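Long-range contact in PKS (Streptomyces sp. CNQ431, PDB 5YDA), which is a polyketide synthase of splenocin biosynthesis whose acyltransferase domain, the part described here, has broad selectivity and probably loads acyl units onto a carrier protein: residues 196-208 and 345-359. Numbering follows the deposited sequence.
Sequences LIGHSLGEYTAAC and WVDHTRRTVRFADGI
V353 CG1 sits over one face of the H199 imidazole, 3.8 Å from the ring centroid and 13° off the normal, which defines a CH-pi contact. The same imidazole meets F355 obliquely: H199 CD2 lies 3.7 Å from F355 CB. F355, its CG trans to the backbone N, sends its ring back to strand 196-198, where the ring edge faces G198 O and F355 CE1 lies 3.9 Å from I197 CD1. I197 CD1 also lies 3.5 Å from G358 C, against helix backbone where glycine has no side chain to intrude. Along helix 201-208, W345 CH2 abuts A207 CB at 3.5 Å, while W345 CE3 comes obliquely over a face of the Y204 ring, 3.8 Å from Y204 CZ. Between these two clusters, H348 turns its ring edge to S200 O, H348 CE1 approaching to 3.4 Å.

Further out, N328 hydrogen-bonds H348 NE2 and S200 N through OD1, G198 O through ND2 and E203 OE2 through its backbone N; N260 holds H199 NE2. H298 is held by hydrogen bonds between NE2 and S200 OG and between ND1 and R351 O. S200, at phi 58° and psi -108° between strand and helix, fits the GxSxG nucleophile elbow of acyltransferases, probably with H298 as its catalytic partner.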
loop_
_atom_site.group_PDB
_atom_site.type_symbol
_atom_site.label_atom_id
_atom_site.label_comp_id
_atom_site.label_asym_id
_atom_site.label_seq_id
_atom_site.Cartn_x
_atom_site.Cartn_y
_atom_site.Cartn_z
ATOM N N LEU A 196 7.679 -7.816 2.441
ATOM C CA LEU A 196 6.297 -7.476 2.160
ATOM C C LEU A 196 5.453 -7.730 3.396
ATOM O O LEU A 196 5.697 -8.674 4.157
ATOM C CB LEU A 196 5.737 -8.307 0.995
ATOM C CG LEU A 196 6.548 -8.260 -0.304
ATOM C CD1 LEU A 196 6.375 -9.552 -1.094
ATOM C CD2 LEU A 196 6.097 -7.071 -1.133
ATOM N N ILE A 197 4.441 -6.896 3.582
ATOM C CA ILE A 197 3.393 -7.182 4.551
ATOM C C ILE A 197 2.081 -6.649 3.992
ATOM O O ILE A 197 2.031 -5.568 3.394
ATOM C CB ILE A 197 3.722 -6.596 5.947
ATOM C CG1 ILE A 197 2.724 -7.105 6.996
ATOM C CG2 ILE A 197 3.714 -5.072 5.929
ATOM C CD1 ILE A 197 3.055 -6.641 8.447
ATOM N N GLY A 198 1.015 -7.434 4.142
ATOM C CA GLY A 198 -0.303 -7.027 3.726
ATOM C C GLY A 198 -1.258 -7.083 4.905
ATOM O O GLY A 198 -0.933 -7.602 5.976
ATOM N N HIS A 199 -2.454 -6.548 4.690
ATOM C CA HIS A 199 -3.511 -6.572 5.692
ATOM C C HIS A 199 -4.684 -7.322 5.077
ATOM O O HIS A 199 -5.358 -6.788 4.192
ATOM C CB HIS A 199 -3.913 -5.155 6.116
ATOM C CG HIS A 199 -4.732 -5.120 7.367
ATOM N ND1 HIS A 199 -6.015 -5.625 7.429
ATOM C CD2 HIS A 199 -4.446 -4.658 8.614
ATOM C CE1 HIS A 199 -6.486 -5.464 8.655
ATOM N NE2 HIS A 199 -5.551 -4.893 9.395
ATOM N N SER A 200 -4.901 -8.567 5.526
ATOM C CA SER A 200 -6.007 -9.393 5.068
ATOM C C SER A 200 -5.936 -9.571 3.556
ATOM O O SER A 200 -5.050 -10.261 3.050
ATOM C CB SER A 200 -7.349 -8.778 5.487
ATOM O OG SER A 200 -8.391 -9.749 5.507
ATOM N N LEU A 201 -6.848 -8.930 2.828
ATOM C CA LEU A 201 -6.784 -8.953 1.366
ATOM C C LEU A 201 -5.369 -8.650 0.865
ATOM O O LEU A 201 -4.869 -9.308 -0.058
ATOM C CB LEU A 201 -7.815 -7.965 0.812
ATOM C CG LEU A 201 -8.220 -7.821 -0.658
ATOM C CD1 LEU A 201 -7.338 -6.851 -1.397
ATOM C CD2 LEU A 201 -8.146 -9.161 -1.311
ATOM N N GLY A 202 -4.686 -7.694 1.499
ATOM C CA GLY A 202 -3.350 -7.326 1.075
ATOM C C GLY A 202 -2.321 -8.429 1.219
ATOM O O GLY A 202 -1.271 -8.375 0.561
ATOM N N GLU A 203 -2.578 -9.417 2.084
ATOM C CA GLU A 203 -1.650 -10.543 2.193
ATOM C C GLU A 203 -1.665 -11.394 0.930
ATOM O O GLU A 203 -0.635 -11.979 0.565
ATOM C CB GLU A 203 -1.968 -11.403 3.421
ATOM C CG GLU A 203 -0.904 -12.483 3.657
ATOM C CD GLU A 203 -0.767 -12.906 5.123
ATOM O OE1 GLU A 203 -0.616 -14.130 5.373
ATOM O OE2 GLU A 203 -0.810 -12.016 6.013
ATOM N N TYR A 204 -2.808 -11.466 0.244
ATOM C CA TYR A 204 -2.834 -12.111 -1.063
ATOM C C TYR A 204 -1.968 -11.357 -2.053
ATOM O O TYR A 204 -1.185 -11.969 -2.797
ATOM C CB TYR A 204 -4.268 -12.233 -1.572
ATOM C CG TYR A 204 -5.000 -13.345 -0.865
ATOM C CD1 TYR A 204 -5.065 -14.624 -1.421
ATOM C CD2 TYR A 204 -5.548 -13.146 0.396
ATOM C CE1 TYR A 204 -5.704 -15.658 -0.761
ATOM C CE2 TYR A 204 -6.199 -14.173 1.066
ATOM C CZ TYR A 204 -6.273 -15.436 0.476
ATOM O OH TYR A 204 -6.909 -16.482 1.125
ATOM N N THR A 205 -2.076 -10.027 -2.069
ATOM C CA THR A 205 -1.228 -9.257 -2.970
ATOM C C THR A 205 0.232 -9.496 -2.642
ATOM O O THR A 205 1.065 -9.643 -3.545
ATOM C CB THR A 205 -1.541 -7.755 -2.884
ATOM O OG1 THR A 205 -2.955 -7.561 -2.759
ATOM C CG2 THR A 205 -1.041 -7.034 -4.142
ATOM N N ALA A 206 0.553 -9.526 -1.345
ATOM C CA ALA A 206 1.920 -9.790 -0.908
ATOM C C ALA A 206 2.371 -11.166 -1.365
ATOM O O ALA A 206 3.506 -11.336 -1.819
ATOM C CB ALA A 206 2.014 -9.676 0.622
ATOM N N ALA A 207 1.483 -12.159 -1.266
ATOM C CA ALA A 207 1.849 -13.506 -1.667
ATOM C C ALA A 207 2.118 -13.575 -3.165
ATOM O O ALA A 207 3.050 -14.263 -3.595
ATOM C CB ALA A 207 0.759 -14.499 -1.251
ATOM N N CYS A 208 1.335 -12.848 -3.976
ATOM C CA CYS A 208 1.612 -12.815 -5.409
ATOM C C CYS A 208 2.939 -12.134 -5.695
ATOM O O CYS A 208 3.725 -12.604 -6.533
ATOM C CB CYS A 208 0.494 -12.106 -6.168
ATOM S SG CYS A 208 -1.032 -12.997 -6.158
ATOM N N TRP A 345 -3.568 -20.838 4.954
ATOM C CA TRP A 345 -4.339 -19.798 4.288
ATOM C C TRP A 345 -5.788 -19.796 4.750
ATOM O O TRP A 345 -6.400 -18.725 4.835
ATOM C CB TRP A 345 -4.228 -19.954 2.771
ATOM C CG TRP A 345 -2.901 -19.464 2.276
ATOM C CD1 TRP A 345 -1.802 -20.212 1.991
ATOM C CD2 TRP A 345 -2.525 -18.099 2.053
ATOM N NE1 TRP A 345 -0.769 -19.402 1.586
ATOM C CE2 TRP A 345 -1.188 -18.100 1.616
ATOM C CE3 TRP A 345 -3.200 -16.878 2.160
ATOM C CZ2 TRP A 345 -0.511 -16.937 1.292
ATOM C CZ3 TRP A 345 -2.526 -15.726 1.847
ATOM C CH2 TRP A 345 -1.192 -15.760 1.419
ATOM N N VAL A 346 -6.345 -20.968 5.070
ATOM C CA VAL A 346 -7.663 -21.016 5.702
ATOM C C VAL A 346 -7.624 -20.302 7.052
ATOM O O VAL A 346 -8.484 -19.469 7.355
ATOM C CB VAL A 346 -8.146 -22.476 5.848
ATOM C CG1 VAL A 346 -9.437 -22.535 6.681
ATOM C CG2 VAL A 346 -8.380 -23.110 4.475
ATOM N N ASP A 347 -6.626 -20.625 7.884
ATOM C CA ASP A 347 -6.468 -19.947 9.171
ATOM C C ASP A 347 -6.334 -18.440 8.994
ATOM O O ASP A 347 -6.854 -17.660 9.801
ATOM C CB ASP A 347 -5.237 -20.479 9.910
ATOM C CG ASP A 347 -5.444 -21.865 10.473
ATOM O OD1 ASP A 347 -6.610 -22.281 10.640
ATOM O OD2 ASP A 347 -4.432 -22.536 10.755
ATOM N N HIS A 348 -5.611 -18.014 7.957
ATOM C CA HIS A 348 -5.413 -16.592 7.736
ATOM C C HIS A 348 -6.746 -15.858 7.649
ATOM O O HIS A 348 -6.900 -14.771 8.220
ATOM C CB HIS A 348 -4.592 -16.366 6.466
ATOM C CG HIS A 348 -4.494 -14.926 6.084
ATOM N ND1 HIS A 348 -5.311 -14.355 5.132
ATOM C CD2 HIS A 348 -3.707 -13.930 6.556
ATOM C CE1 HIS A 348 -5.023 -13.069 5.027
ATOM N NE2 HIS A 348 -4.050 -12.787 5.878
ATOM N N THR A 349 -7.732 -16.464 6.977
ATOM C CA THR A 349 -9.043 -15.854 6.790
ATOM C C THR A 349 -9.910 -15.942 8.043
ATOM O O THR A 349 -10.757 -15.066 8.271
ATOM C CB THR A 349 -9.728 -16.513 5.583
ATOM O OG1 THR A 349 -9.133 -16.001 4.379
ATOM C CG2 THR A 349 -11.255 -16.280 5.551
ATOM N N ARG A 350 -9.700 -16.956 8.881
ATOM C CA ARG A 350 -10.504 -17.101 10.089
ATOM C C ARG A 350 -9.946 -16.311 11.273
ATOM O O ARG A 350 -10.717 -15.817 12.101
ATOM C CB ARG A 350 -10.610 -18.584 10.462
ATOM C CG ARG A 350 -11.257 -18.859 11.806
ATOM C CD ARG A 350 -12.698 -18.400 11.836
ATOM N NE ARG A 350 -13.306 -18.597 13.151
ATOM C CZ ARG A 350 -13.068 -17.834 14.222
ATOM N NH1 ARG A 350 -12.221 -16.809 14.162
ATOM N NH2 ARG A 350 -13.675 -18.105 15.367
ATOM N N ARG A 351 -8.635 -16.170 11.365
ATOM C CA ARG A 351 -7.990 -15.735 12.591
ATOM C C ARG A 351 -7.639 -14.253 12.562
ATOM O O ARG A 351 -7.614 -13.593 11.514
ATOM C CB ARG A 351 -6.736 -16.574 12.849
ATOM C CG ARG A 351 -7.107 -18.000 13.308
ATOM C CD ARG A 351 -5.911 -18.887 13.563
ATOM N NE ARG A 351 -4.920 -18.299 14.466
ATOM C CZ ARG A 351 -3.726 -18.846 14.700
ATOM N NH1 ARG A 351 -3.397 -19.988 14.101
ATOM N NH2 ARG A 351 -2.859 -18.261 15.522
ATOM N N THR A 352 -7.378 -13.740 13.758
ATOM C CA THR A 352 -7.057 -12.341 13.955
ATOM C C THR A 352 -5.920 -11.900 13.046
ATOM O O THR A 352 -4.900 -12.586 12.917
ATOM C CB THR A 352 -6.682 -12.122 15.425
ATOM O OG1 THR A 352 -7.748 -12.611 16.260
ATOM C CG2 THR A 352 -6.429 -10.624 15.708
ATOM N N VAL A 353 -6.109 -10.750 12.405
ATOM C CA VAL A 353 -5.021 -10.094 11.685
ATOM C C VAL A 353 -4.088 -9.457 12.720
ATOM O O VAL A 353 -4.410 -8.427 13.325
ATOM C CB VAL A 353 -5.553 -9.055 10.684
ATOM C CG1 VAL A 353 -4.421 -8.344 9.992
ATOM C CG2 VAL A 353 -6.452 -9.728 9.641
ATOM N N ARG A 354 -2.928 -10.073 12.927
ATOM C CA ARG A 354 -1.907 -9.523 13.815
ATOM C C ARG A 354 -1.014 -8.533 13.057
ATOM O O ARG A 354 0.195 -8.714 12.908
ATOM C CB ARG A 354 -1.087 -10.648 14.432
ATOM C CG ARG A 354 -1.915 -11.700 15.177
ATOM C CD ARG A 354 -2.242 -11.233 16.585
ATOM N NE ARG A 354 -3.323 -12.009 17.198
ATOM C CZ ARG A 354 -3.923 -11.681 18.340
ATOM N NH1 ARG A 354 -4.900 -12.442 18.827
ATOM N NH2 ARG A 354 -3.542 -10.588 18.994
ATOM N N PHE A 355 -1.620 -7.438 12.595
ATOM C CA PHE A 355 -0.850 -6.499 11.782
ATOM C C PHE A 355 0.193 -5.740 12.610
ATOM O O PHE A 355 1.341 -5.579 12.176
ATOM C CB PHE A 355 -1.775 -5.512 11.077
ATOM C CG PHE A 355 -1.043 -4.597 10.153
ATOM C CD1 PHE A 355 -0.680 -5.026 8.887
ATOM C CD2 PHE A 355 -0.682 -3.319 10.558
ATOM C CE1 PHE A 355 0.007 -4.196 8.043
ATOM C CE2 PHE A 355 0.003 -2.485 9.705
ATOM C CZ PHE A 355 0.351 -2.923 8.444
ATOM N N ALA A 356 -0.194 -5.232 13.786
ATOM C CA ALA A 356 0.738 -4.454 14.604
ATOM C C ALA A 356 1.980 -5.268 14.958
ATOM O O ALA A 356 3.112 -4.774 14.855
ATOM C CB ALA A 356 0.042 -3.959 15.874
ATOM N N ASP A 357 1.786 -6.524 15.383
ATOM C CA ASP A 357 2.923 -7.406 15.612
ATOM C C ASP A 357 3.720 -7.621 14.331
ATOM O O ASP A 357 4.960 -7.628 14.351
ATOM C CB ASP A 357 2.447 -8.745 16.172
ATOM C CG ASP A 357 1.837 -8.610 17.546
ATOM O OD1 ASP A 357 2.247 -7.689 18.288
ATOM O OD2 ASP A 357 0.938 -9.412 17.881
ATOM N N GLY A 358 3.026 -7.812 13.206
ATOM C CA GLY A 358 3.727 -7.977 11.945
ATOM C C GLY A 358 4.620 -6.796 11.616
ATOM O O GLY A 358 5.753 -6.974 11.164
ATOM N N ILE A 359 4.123 -5.570 11.845
ATOM C CA ILE A 359 4.927 -4.374 11.586
ATOM C C ILE A 359 6.176 -4.362 12.468
ATOM O O ILE A 359 7.274 -4.017 12.013
ATOM C CB ILE A 359 4.076 -3.106 11.794
ATOM C CG1 ILE A 359 3.269 -2.807 10.548
ATOM C CG2 ILE A 359 4.959 -1.930 12.037
ATOM C CD1 ILE A 359 4.141 -2.361 9.391
#